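Local coordinates for esterase family protein (Staphylococcus aureus, PDB 7L0A), which probably hydrolyses S-formylglutathione to formate and glutathione, acting as a serine carboxylic ester hydrolase of the esterase D family, at residues Ser98-Ile103 with Leu140-Lys145; Lys118-Asn123 with Asp199-Lys204; Pro232-Asp237 with Ile255-Asn260. All blocks are in the same frame, centred on the assembly; numbering follows the deposited sequence.

All three contacts belong to one alpha/beta-hydrolase fold, away from the predicted catalytic residues. Contact 1 is a surface contact between helix 99-113 and the end of helix 130-141, carried by a tyrosine hydroxyl and a glutamine amide. Contact 2, partly buried, joins two loops that each lead into a strand of the sheet, and works through a stacked guanidinium and a bridging water. Contact 3, also partly buried, ties edge strand 234-238 to helix 244-259 by a single indole N-H bond. Contacts 1 and 2 meet where Arg120 reaches the Gly143 carbonyl, while Lys204 of contact 2 packs against both Gln234 and Trp257 of contact 3.

Contact 1 (Ser98-Ile103 with Leu140-Lys145); sequences SYYDYI and LTQGDK
Tyr100 reaches from the first turn of helix 99-113 to Thr141 and Gln142, where helix 130-141 of the alpha/beta-hydrolase fold runs out; that second helix is the one that follows the probable nucleophile elbow at Ser129. The backbones stay well apart, with 9.8 Å between Tyr100 CA and Thr141 CA, and a long aromatic side chain suits the span. Its CG stands anti to the backbone N (chi1 178°), which carries the ring away from its own helix toward the other segment.

The surroundings are loose: the three touching residues are all partly exposed. On this side Lys145 NZ, which also makes a cation-pi contact with Tyr107, forms a longer bond of 3.3 Å to Gln142 OE1, tilted 30° from the carbonyl plane. Gln142 suits this place because its amide offers an acceptor and a donor at once, and the lysine bond is consistent with the amide nitrogen turning to the tyrosine.

The close part of the contact lies along one edge of the Tyr100 ring and at its hydroxyl. Thr141 OG1 comes to 3.2 Å from Tyr100 CE1, near the ring plane, the two side chains running alongside in opposite senses. That hydroxyl is bonded to Lys137 O in the preceding turn of its own helix, so it meets the ring as a neighbour in packing. Phe138, from the same helix, also meets the Tyr100 ring, with the two ring planes nearly parallel. Tightest of all, Gln142 NE2 donates to Tyr100 OH at 2.7 Å, with an N-H...O angle of 160° and the hydroxyl close to the amide plane.

Contact 2 (Lys118-Asn123 with Asp199-Lys204); sequences KKRDDN and DKQIPK
Arg120 and Pro203 mark the closest approach of the two backbones, their CA atoms 9.5 Å apart, with a short 3-10 turn at 120-122 on one side and an irregular loop on the other. Arginine has the length for such a gap: chi1 of 174° points the chain away from its own backbone N, and it then runs extended from CG to NE, delivering the guanidinium to the 199-204 loop.

There it meets the side chain of Gln201 coming from the opposite direction. The amide lies over one face of the guanidinium, the two planes only 12° apart, in an offset stack with Gln201 NE2 3.6 Å from Arg120 CZ. Two flat, polar groups can lie face to face in this way while their edges remain available for hydrogen bonds. Arg120 NE donates to Gly143 O, a backbone carbonyl of the turn beyond helix 130-141, which would help fix the rotation of the group.

At another edge, Arg120 NH2 is 4.0 Å from Ile202 O, and a water fills in between them. The water accepts from Arg120 NH2 at 2.8 Å and donates to Ile202 O at 2.6 Å. Pro203, the buried member of the contact, sets its CA 3.7 Å from Arg120 NH2; its ring restrains the backbone just before the strand.

Lys119 O accepts from Asp122 N and Asn123 ND2 on opposite faces of its carbonyl plane, bracing the turn that presents Arg120. Both segments are loops entering parallel strands, 123-128 and 204-210, on either side of strand 148-152, a setting typical of the central sheet of an alpha/beta-hydrolase.

Contact 3 (Pro232-Asp237 with Ile255-Asn260); sequences PYQFED and ITWMVN
Gln234 and Trp257 join the edge strand 234-238 of the alpha/beta-hydrolase sheet to the C-terminal helix 244-259, which packs across that sheet. The two elements are well separated here, 10.6 Å between Gln234 CA and Trp257 CA, and only long side chains can close the distance.

Tyr233 follows Pro232 and turns its ring to the other side of the sheet, packing on Ile223 and Leu226 of helix 216-228 and bonding through its hydroxyl to Ser227. Gln234 then points toward the C-terminal helix. Its backbone pairs with strand 204-210, while its side chain, extended beyond CG, passes Lys204 and carries the amide to the indole. Phe235 returns to helix 216-228, against Leu220 and Ile223, as the alternation of a strand requires. Glu236 faces the C-terminal helix again, and its carboxylate forms a salt bridge with Arg253, one turn before Trp257. Asp237 closes the segment, its OD2 hydrogen-bonded to Tyr216 OH. Tyr233 and Phe235 thus put rings against helix 216-228, while Gln234 and Glu236 send long polar chains to the C-terminal helix.

Tryptophan suits the buried position on the helix, because its large ring can pack on Leu206 and Val150 of the sheet and still present one N-H at its rim. With chi1 at 174° the indole swings out from the helix toward the strands, where Lys148 makes a cation-pi contact with it. The amide and indole planes stand 71° apart. In the somewhat bent 3.0 Å bond from Trp257 NE1, Gln234 OE1 sits 19° out of the indole plane, and the N-H comes from above the carbonyl plane rather than on a lone pair.

Contact 1 (Ser98-Ile103 with Leu140-Lys145)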
loop_
_atom_site.group_PDB
_atom_site.type_symbol
_atom_site.label_atom_id
_atom_site.label_comp_id
_atom_site.label_asym_id
_atom_site.label_seq_id
_atom_site.Cartn_x
_atom_site.Cartn_y
_atom_site.Cartn_z
ATOM N N SER B 98 20.185 5.470 -9.706
ATOM C CA SER B 98 20.227 6.741 -9.000
ATOM C C SER B 98 18.814 7.276 -8.787
ATOM O O SER B 98 17.829 6.673 -9.223
ATOM C CB SER B 98 21.084 7.742 -9.780
ATOM O OG SER B 98 22.462 7.346 -9.830
ATOM N N TYR B 99 18.739 8.422 -8.096
ATOM C CA TYR B 99 17.491 9.138 -7.822
ATOM C C TYR B 99 16.529 9.159 -8.995
ATOM O O TYR B 99 15.340 8.842 -8.832
ATOM C CB TYR B 99 17.858 10.588 -7.397
ATOM C CG TYR B 99 16.685 11.526 -7.214
ATOM C CD1 TYR B 99 15.915 11.453 -6.080
ATOM C CD2 TYR B 99 16.376 12.482 -8.150
ATOM C CE1 TYR B 99 14.825 12.276 -5.895
ATOM C CE2 TYR B 99 15.277 13.315 -7.988
ATOM C CZ TYR B 99 14.524 13.222 -6.834
ATOM O OH TYR B 99 13.441 14.065 -6.647
ATOM N N TYR B 100 17.017 9.562 -10.170
ATOM C CA TYR B 100 16.181 9.633 -11.366
ATOM C C TYR B 100 15.508 8.293 -11.641
ATOM O O TYR B 100 14.280 8.217 -11.782
ATOM C CB TYR B 100 17.032 10.061 -12.562
ATOM C CG TYR B 100 16.336 10.144 -13.876
ATOM C CD1 TYR B 100 15.617 11.280 -14.245
ATOM C CD2 TYR B 100 16.420 9.105 -14.771
ATOM C CE1 TYR B 100 15.008 11.350 -15.502
ATOM C CE2 TYR B 100 15.787 9.157 -15.996
ATOM C CZ TYR B 100 15.082 10.285 -16.348
ATOM O OH TYR B 100 14.469 10.332 -17.580
ATOM N N ASP B 101 16.298 7.209 -11.655
ATOM C CA ASP B 101 15.764 5.896 -11.979
ATOM C C ASP B 101 14.812 5.423 -10.893
ATOM O O ASP B 101 13.811 4.750 -11.180
ATOM C CB ASP B 101 16.911 4.923 -12.150
ATOM C CG ASP B 101 18.009 5.503 -13.050
ATOM O OD1 ASP B 101 17.795 5.479 -14.288
ATOM O OD2 ASP B 101 19.032 6.029 -12.525
ATOM N N TYR B 102 15.143 5.736 -9.645
ATOM C CA TYR B 102 14.339 5.292 -8.513
ATOM C C TYR B 102 12.959 5.937 -8.517
ATOM O O TYR B 102 11.948 5.249 -8.305
ATOM C CB TYR B 102 15.083 5.596 -7.213
ATOM C CG TYR B 102 14.265 5.476 -5.961
ATOM C CD1 TYR B 102 13.662 4.277 -5.595
ATOM C CD2 TYR B 102 14.039 6.596 -5.163
ATOM C CE1 TYR B 102 12.901 4.196 -4.431
ATOM C CE2 TYR B 102 13.265 6.519 -4.016
ATOM C CZ TYR B 102 12.710 5.319 -3.675
ATOM O OH TYR B 102 11.938 5.236 -2.513
ATOM N N ILE B 103 12.886 7.254 -8.728
ATOM C CA ILE B 103 11.579 7.887 -8.756
ATOM C C ILE B 103 10.736 7.322 -9.905
ATOM O O ILE B 103 9.523 7.112 -9.754
ATOM C CB ILE B 103 11.699 9.421 -8.835
ATOM C CG1 ILE B 103 12.351 9.988 -7.575
ATOM C CG2 ILE B 103 10.298 10.056 -8.951
ATOM C CD1 ILE B 103 11.660 9.612 -6.297
ATOM N N LEU B 140 11.471 18.273 -17.296
ATOM C CA LEU B 140 12.233 18.527 -18.505
ATOM C C LEU B 140 12.784 17.270 -19.163
ATOM O O LEU B 140 13.321 17.380 -20.265
ATOM C CB LEU B 140 13.394 19.485 -18.205
ATOM C CG LEU B 140 13.025 20.870 -17.660
ATOM C CD1 LEU B 140 14.200 21.668 -17.135
ATOM C CD2 LEU B 140 12.302 21.701 -18.736
ATOM N N THR B 141 12.663 16.105 -18.531
ATOM C CA THR B 141 13.079 14.827 -19.115
ATOM C C THR B 141 11.948 13.820 -19.281
ATOM O O THR B 141 12.085 12.888 -20.089
ATOM C CB THR B 141 14.189 14.182 -18.268
ATOM O OG1 THR B 141 13.673 13.916 -16.948
ATOM C CG2 THR B 141 15.417 15.104 -18.191
ATOM N N GLN B 142 10.862 13.954 -18.524
ATOM C CA GLN B 142 9.690 13.093 -18.577
ATOM C C GLN B 142 8.426 13.920 -18.821
ATOM O O GLN B 142 7.369 13.660 -18.219
ATOM C CB GLN B 142 9.580 12.294 -17.282
ATOM C CG GLN B 142 10.769 11.382 -17.031
ATOM C CD GLN B 142 10.736 10.130 -17.887
ATOM O OE1 GLN B 142 9.661 9.601 -18.196
ATOM N NE2 GLN B 142 11.906 9.630 -18.241
ATOM N N GLY B 143 8.534 14.940 -19.681
ATOM C CA GLY B 143 7.421 15.832 -19.974
ATOM C C GLY B 143 6.204 15.161 -20.574
ATOM O O GLY B 143 5.101 15.717 -20.497
ATOM N N ASP B 144 6.377 14.001 -21.212
ATOM C CA ASP B 144 5.261 13.241 -21.758
ATOM C C ASP B 144 4.545 12.416 -20.701
ATOM O O ASP B 144 3.517 11.803 -20.995
ATOM C CB ASP B 144 5.748 12.333 -22.897
ATOM C CG ASP B 144 6.784 11.318 -22.450
ATOM O OD1 ASP B 144 7.385 11.487 -21.366
ATOM O OD2 ASP B 144 7.010 10.344 -23.202
ATOM N N LYS B 145 5.049 12.403 -19.472
ATOM C CA LYS B 145 4.470 11.651 -18.372
ATOM C C LYS B 145 3.627 12.513 -17.441
ATOM O O LYS B 145 2.641 12.023 -16.883
ATOM C CB LYS B 145 5.606 10.991 -17.579
ATOM C CG LYS B 145 5.238 9.916 -16.588
ATOM C CD LYS B 145 6.507 9.143 -16.160
ATOM C CE LYS B 145 6.472 7.669 -16.596
ATOM N NZ LYS B 145 7.398 7.313 -17.681
#

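Contact 2 (Lys118-Asn123 with Asp199-Lys204)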
loop_
_atom_site.group_PDB
_atom_site.type_symbol
_atom_site.label_atom_id
_atom_site.label_comp_id
_atom_site.label_asym_id
_atom_site.label_seq_id
_atom_site.Cartn_x
_atom_site.Cartn_y
_atom_site.Cartn_z
ATOM N N LYS B 118 -3.044 6.271 -15.720
ATOM C CA LYS B 118 -1.809 6.284 -16.486
ATOM C C LYS B 118 -1.790 7.365 -17.539
ATOM O O LYS B 118 -0.787 7.491 -18.261
ATOM C CB LYS B 118 -1.602 4.923 -17.136
ATOM C CG LYS B 118 -1.354 3.821 -16.114
ATOM C CD LYS B 118 -1.382 2.438 -16.717
ATOM C CE LYS B 118 -1.045 1.376 -15.678
ATOM N NZ LYS B 118 -0.942 0.012 -16.268
ATOM N N LYS B 119 -2.857 8.155 -17.638
ATOM C CA LYS B 119 -2.904 9.242 -18.601
ATOM C C LYS B 119 -2.110 10.455 -18.127
ATOM O O LYS B 119 -2.187 10.847 -16.963
ATOM C CB LYS B 119 -4.345 9.680 -18.843
ATOM C CG LYS B 119 -5.267 8.544 -19.272
ATOM C CD LYS B 119 -6.693 9.053 -19.401
ATOM C CE LYS B 119 -7.640 7.907 -19.701
ATOM N NZ LYS B 119 -7.091 7.046 -20.786
ATOM N N ARG B 120 -1.393 11.069 -19.064
ATOM C CA ARG B 120 -0.602 12.259 -18.772
ATOM C C ARG B 120 -1.434 13.345 -18.104
ATOM O O ARG B 120 -0.971 13.984 -17.143
ATOM C CB ARG B 120 0.022 12.785 -20.069
ATOM C CG ARG B 120 0.755 14.107 -19.905
ATOM C CD ARG B 120 1.431 14.545 -21.212
ATOM N NE ARG B 120 2.349 15.642 -20.942
ATOM C CZ ARG B 120 2.022 16.928 -20.966
ATOM N NH1 ARG B 120 0.786 17.317 -21.272
ATOM N NH2 ARG B 120 2.957 17.846 -20.700
ATOM N N ASP B 121 -2.652 13.584 -18.612
ATOM C CA ASP B 121 -3.462 14.674 -18.084
ATOM C C ASP B 121 -3.849 14.459 -16.634
ATOM O O ASP B 121 -4.305 15.401 -15.973
ATOM C CB ASP B 121 -4.744 14.849 -18.908
ATOM C CG ASP B 121 -4.517 15.628 -20.179
ATOM O OD1 ASP B 121 -3.395 16.151 -20.379
ATOM O OD2 ASP B 121 -5.464 15.718 -20.987
ATOM N N ASP B 122 -3.697 13.231 -16.114
ATOM C CA ASP B 122 -4.074 12.894 -14.747
ATOM C C ASP B 122 -2.879 12.732 -13.817
ATOM O O ASP B 122 -3.046 12.286 -12.683
ATOM C CB ASP B 122 -4.895 11.595 -14.715
ATOM C CG ASP B 122 -6.217 11.691 -15.433
ATOM O OD1 ASP B 122 -6.865 12.770 -15.434
ATOM O OD2 ASP B 122 -6.631 10.653 -16.004
ATOM N N ASN B 123 -1.670 13.063 -14.261
ATOM C CA ASN B 123 -0.473 12.848 -13.468
ATOM C C ASN B 123 0.333 14.125 -13.290
ATOM O O ASN B 123 0.627 14.830 -14.274
ATOM C CB ASN B 123 0.408 11.771 -14.112
ATOM C CG ASN B 123 -0.070 10.371 -13.791
ATOM O OD1 ASN B 123 0.250 9.832 -12.719
ATOM N ND2 ASN B 123 -0.867 9.804 -14.669
ATOM N N ASP B 199 12.104 19.732 -29.001
ATOM C CA ASP B 199 10.666 19.944 -29.152
ATOM C C ASP B 199 9.895 19.074 -28.169
ATOM O O ASP B 199 8.873 18.467 -28.500
ATOM C CB ASP B 199 10.214 19.668 -30.590
ATOM C CG ASP B 199 8.894 20.337 -30.925
ATOM O OD1 ASP B 199 8.505 21.289 -30.215
ATOM O OD2 ASP B 199 8.242 19.912 -31.901
ATOM N N LYS B 200 10.399 18.992 -26.945
ATOM C CA LYS B 200 9.786 18.124 -25.956
ATOM C C LYS B 200 8.609 18.840 -25.308
ATOM O O LYS B 200 8.596 20.072 -25.181
ATOM C CB LYS B 200 10.805 17.684 -24.909
ATOM C CG LYS B 200 11.668 16.488 -25.368
ATOM C CD LYS B 200 10.832 15.216 -25.584
ATOM C CE LYS B 200 11.567 14.190 -26.455
ATOM N NZ LYS B 200 13.004 14.053 -26.088
ATOM N N GLN B 201 7.587 18.058 -25.001
ATOM C CA GLN B 201 6.514 18.510 -24.137
ATOM C C GLN B 201 7.087 18.951 -22.797
ATOM O O GLN B 201 7.858 18.225 -22.182
ATOM C CB GLN B 201 5.531 17.361 -23.937
ATOM C CG GLN B 201 4.144 17.639 -24.424
ATOM C CD GLN B 201 3.291 16.391 -24.496
ATOM O OE1 GLN B 201 3.797 15.264 -24.511
ATOM N NE2 GLN B 201 1.984 16.585 -24.538
ATOM N N ILE B 202 6.726 20.149 -22.357
ATOM C CA ILE B 202 7.051 20.628 -21.014
ATOM C C ILE B 202 5.747 20.737 -20.247
ATOM O O ILE B 202 4.796 21.353 -20.751
ATOM C CB ILE B 202 7.773 21.989 -21.038
ATOM C CG1 ILE B 202 9.080 21.888 -21.848
ATOM C CG2 ILE B 202 8.072 22.480 -19.611
ATOM C CD1 ILE B 202 9.872 23.178 -21.894
ATOM N N PRO B 203 5.655 20.158 -19.061
ATOM C CA PRO B 203 4.415 20.279 -18.275
ATOM C C PRO B 203 4.099 21.740 -17.983
ATOM O O PRO B 203 4.975 22.599 -17.928
ATOM C CB PRO B 203 4.720 19.517 -16.988
ATOM C CG PRO B 203 5.895 18.612 -17.325
ATOM C CD PRO B 203 6.685 19.350 -18.371
ATOM N N LYS B 204 2.813 22.019 -17.750
ATOM C CA LYS B 204 2.459 23.322 -17.197
ATOM C C LYS B 204 3.177 23.494 -15.855
ATOM O O LYS B 204 3.180 22.587 -15.014
ATOM C CB LYS B 204 0.947 23.434 -17.037
ATOM C CG LYS B 204 0.411 24.855 -16.993
ATOM C CD LYS B 204 -1.113 24.878 -17.109
ATOM C CE LYS B 204 -1.663 26.252 -16.754
ATOM N NZ LYS B 204 -3.143 26.303 -16.814
HETATM O O HOH W 1 2.398 20.577 -21.263
#

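Contact 3 (Pro232-Asp237 with Ile255-Asn260)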
loop_
_atom_site.group_PDB
_atom_site.type_symbol
_atom_site.label_atom_id
_atom_site.label_comp_id
_atom_site.label_asym_id
_atom_site.label_seq_id
_atom_site.Cartn_x
_atom_site.Cartn_y
_atom_site.Cartn_z
ATOM N N PRO B 232 6.406 28.875 -20.903
ATOM C CA PRO B 232 5.337 29.404 -20.048
ATOM C C PRO B 232 5.430 28.887 -18.623
ATOM O O PRO B 232 5.870 27.762 -18.363
ATOM C CB PRO B 232 4.057 28.946 -20.757
ATOM C CG PRO B 232 4.433 27.800 -21.580
ATOM C CD PRO B 232 5.900 27.988 -21.974
ATOM N N TYR B 233 5.025 29.746 -17.683
ATOM C CA TYR B 233 4.965 29.340 -16.297
ATOM C C TYR B 233 4.090 30.317 -15.530
ATOM O O TYR B 233 3.802 31.424 -16.004
ATOM C CB TYR B 233 6.355 29.302 -15.648
ATOM C CG TYR B 233 6.952 30.694 -15.577
ATOM C CD1 TYR B 233 7.620 31.234 -16.660
ATOM C CD2 TYR B 233 6.824 31.480 -14.432
ATOM C CE1 TYR B 233 8.130 32.496 -16.609
ATOM C CE2 TYR B 233 7.349 32.749 -14.386
ATOM C CZ TYR B 233 8.004 33.256 -15.490
ATOM O OH TYR B 233 8.547 34.538 -15.467
ATOM N N GLN B 234 3.687 29.892 -14.342
ATOM C CA GLN B 234 3.131 30.770 -13.322
ATOM C C GLN B 234 4.078 30.782 -12.141
ATOM O O GLN B 234 4.588 29.729 -11.742
ATOM C CB GLN B 234 1.754 30.299 -12.864
ATOM C CG GLN B 234 0.715 30.451 -13.939
ATOM C CD GLN B 234 -0.580 29.781 -13.568
ATOM O OE1 GLN B 234 -0.958 28.779 -14.175
ATOM N NE2 GLN B 234 -1.260 30.314 -12.560
ATOM N N PHE B 235 4.321 31.967 -11.588
ATOM C CA PHE B 235 5.126 32.098 -10.381
ATOM C C PHE B 235 4.331 32.773 -9.279
ATOM O O PHE B 235 3.721 33.822 -9.503
ATOM C CB PHE B 235 6.385 32.911 -10.644
ATOM C CG PHE B 235 7.269 33.074 -9.448
ATOM C CD1 PHE B 235 8.046 32.028 -9.010
ATOM C CD2 PHE B 235 7.361 34.281 -8.790
ATOM C CE1 PHE B 235 8.896 32.170 -7.911
ATOM C CE2 PHE B 235 8.221 34.436 -7.710
ATOM C CZ PHE B 235 8.987 33.380 -7.273
ATOM N N GLU B 236 4.356 32.185 -8.087
ATOM C CA GLU B 236 3.635 32.728 -6.935
ATOM C C GLU B 236 4.611 32.828 -5.776
ATOM O O GLU B 236 5.308 31.861 -5.454
ATOM C CB GLU B 236 2.416 31.872 -6.617
ATOM C CG GLU B 236 1.361 32.035 -7.705
ATOM C CD GLU B 236 0.107 31.217 -7.527
ATOM O OE1 GLU B 236 -0.193 30.792 -6.394
ATOM O OE2 GLU B 236 -0.593 31.019 -8.544
ATOM N N ASP B 237 4.726 34.022 -5.219
ATOM C CA ASP B 237 5.556 34.239 -4.054
ATOM C C ASP B 237 4.728 34.966 -3.016
ATOM O O ASP B 237 3.543 35.260 -3.211
ATOM C CB ASP B 237 6.850 34.992 -4.406
ATOM C CG ASP B 237 6.600 36.373 -4.993
ATOM O OD1 ASP B 237 5.431 36.816 -5.017
ATOM O OD2 ASP B 237 7.591 37.003 -5.431
ATOM N N ILE B 255 -2.287 21.950 -5.004
ATOM C CA ILE B 255 -3.241 20.877 -5.266
ATOM C C ILE B 255 -4.496 21.437 -5.896
ATOM O O ILE B 255 -5.020 20.867 -6.855
ATOM C CB ILE B 255 -3.531 20.103 -3.966
ATOM C CG1 ILE B 255 -2.344 19.172 -3.658
ATOM C CG2 ILE B 255 -4.824 19.282 -4.097
ATOM C CD1 ILE B 255 -2.394 18.515 -2.298
ATOM N N THR B 256 -4.984 22.577 -5.398
ATOM C CA THR B 256 -6.125 23.224 -6.046
ATOM C C THR B 256 -5.830 23.541 -7.511
ATOM O O THR B 256 -6.659 23.296 -8.401
ATOM C CB THR B 256 -6.501 24.490 -5.294
ATOM O OG1 THR B 256 -6.801 24.151 -3.934
ATOM C CG2 THR B 256 -7.708 25.143 -5.949
ATOM N N TRP B 257 -4.637 24.066 -7.788
ATOM C CA TRP B 257 -4.247 24.405 -9.155
ATOM C C TRP B 257 -4.144 23.163 -10.028
ATOM O O TRP B 257 -4.582 23.177 -11.192
ATOM C CB TRP B 257 -2.933 25.180 -9.096
ATOM C CG TRP B 257 -2.316 25.498 -10.416
ATOM C CD1 TRP B 257 -2.597 26.572 -11.214
ATOM C CD2 TRP B 257 -1.289 24.762 -11.087
ATOM N NE1 TRP B 257 -1.820 26.533 -12.353
ATOM C CE2 TRP B 257 -1.002 25.434 -12.289
ATOM C CE3 TRP B 257 -0.578 23.598 -10.782
ATOM C CZ2 TRP B 257 -0.052 24.973 -13.192
ATOM C CZ3 TRP B 257 0.389 23.162 -11.673
ATOM C CH2 TRP B 257 0.638 23.842 -12.863
ATOM N N MET B 258 -3.596 22.086 -9.488
ATOM C CA MET B 258 -3.399 20.868 -10.257
ATOM C C MET B 258 -4.704 20.311 -10.806
ATOM O O MET B 258 -4.765 19.859 -11.953
ATOM C CB MET B 258 -2.781 19.790 -9.374
ATOM C CG MET B 258 -1.321 19.840 -9.203
ATOM S SD MET B 258 -0.944 18.559 -7.979
ATOM C CE MET B 258 0.411 19.423 -7.207
ATOM N N VAL B 259 -5.739 20.237 -9.964
ATOM C CA VAL B 259 -6.928 19.472 -10.328
ATOM C C VAL B 259 -7.934 20.294 -11.118
ATOM O O VAL B 259 -8.882 19.724 -11.671
ATOM C CB VAL B 259 -7.590 18.868 -9.072
ATOM C CG1 VAL B 259 -6.585 17.975 -8.348
ATOM C CG2 VAL B 259 -8.107 19.954 -8.148
ATOM N N ASN B 260 -7.732 21.597 -11.246
ATOM C CA ASN B 260 -8.751 22.446 -11.866
ATOM C C ASN B 260 -8.516 22.875 -13.307
ATOM O O ASN B 260 -7.478 22.550 -13.907
ATOM C CB ASN B 260 -8.917 23.696 -11.005
ATOM C CG ASN B 260 -9.891 23.494 -9.862
ATOM O OD1 ASN B 260 -11.045 23.138 -10.096
ATOM N ND2 ASN B 260 -9.432 23.680 -8.628
#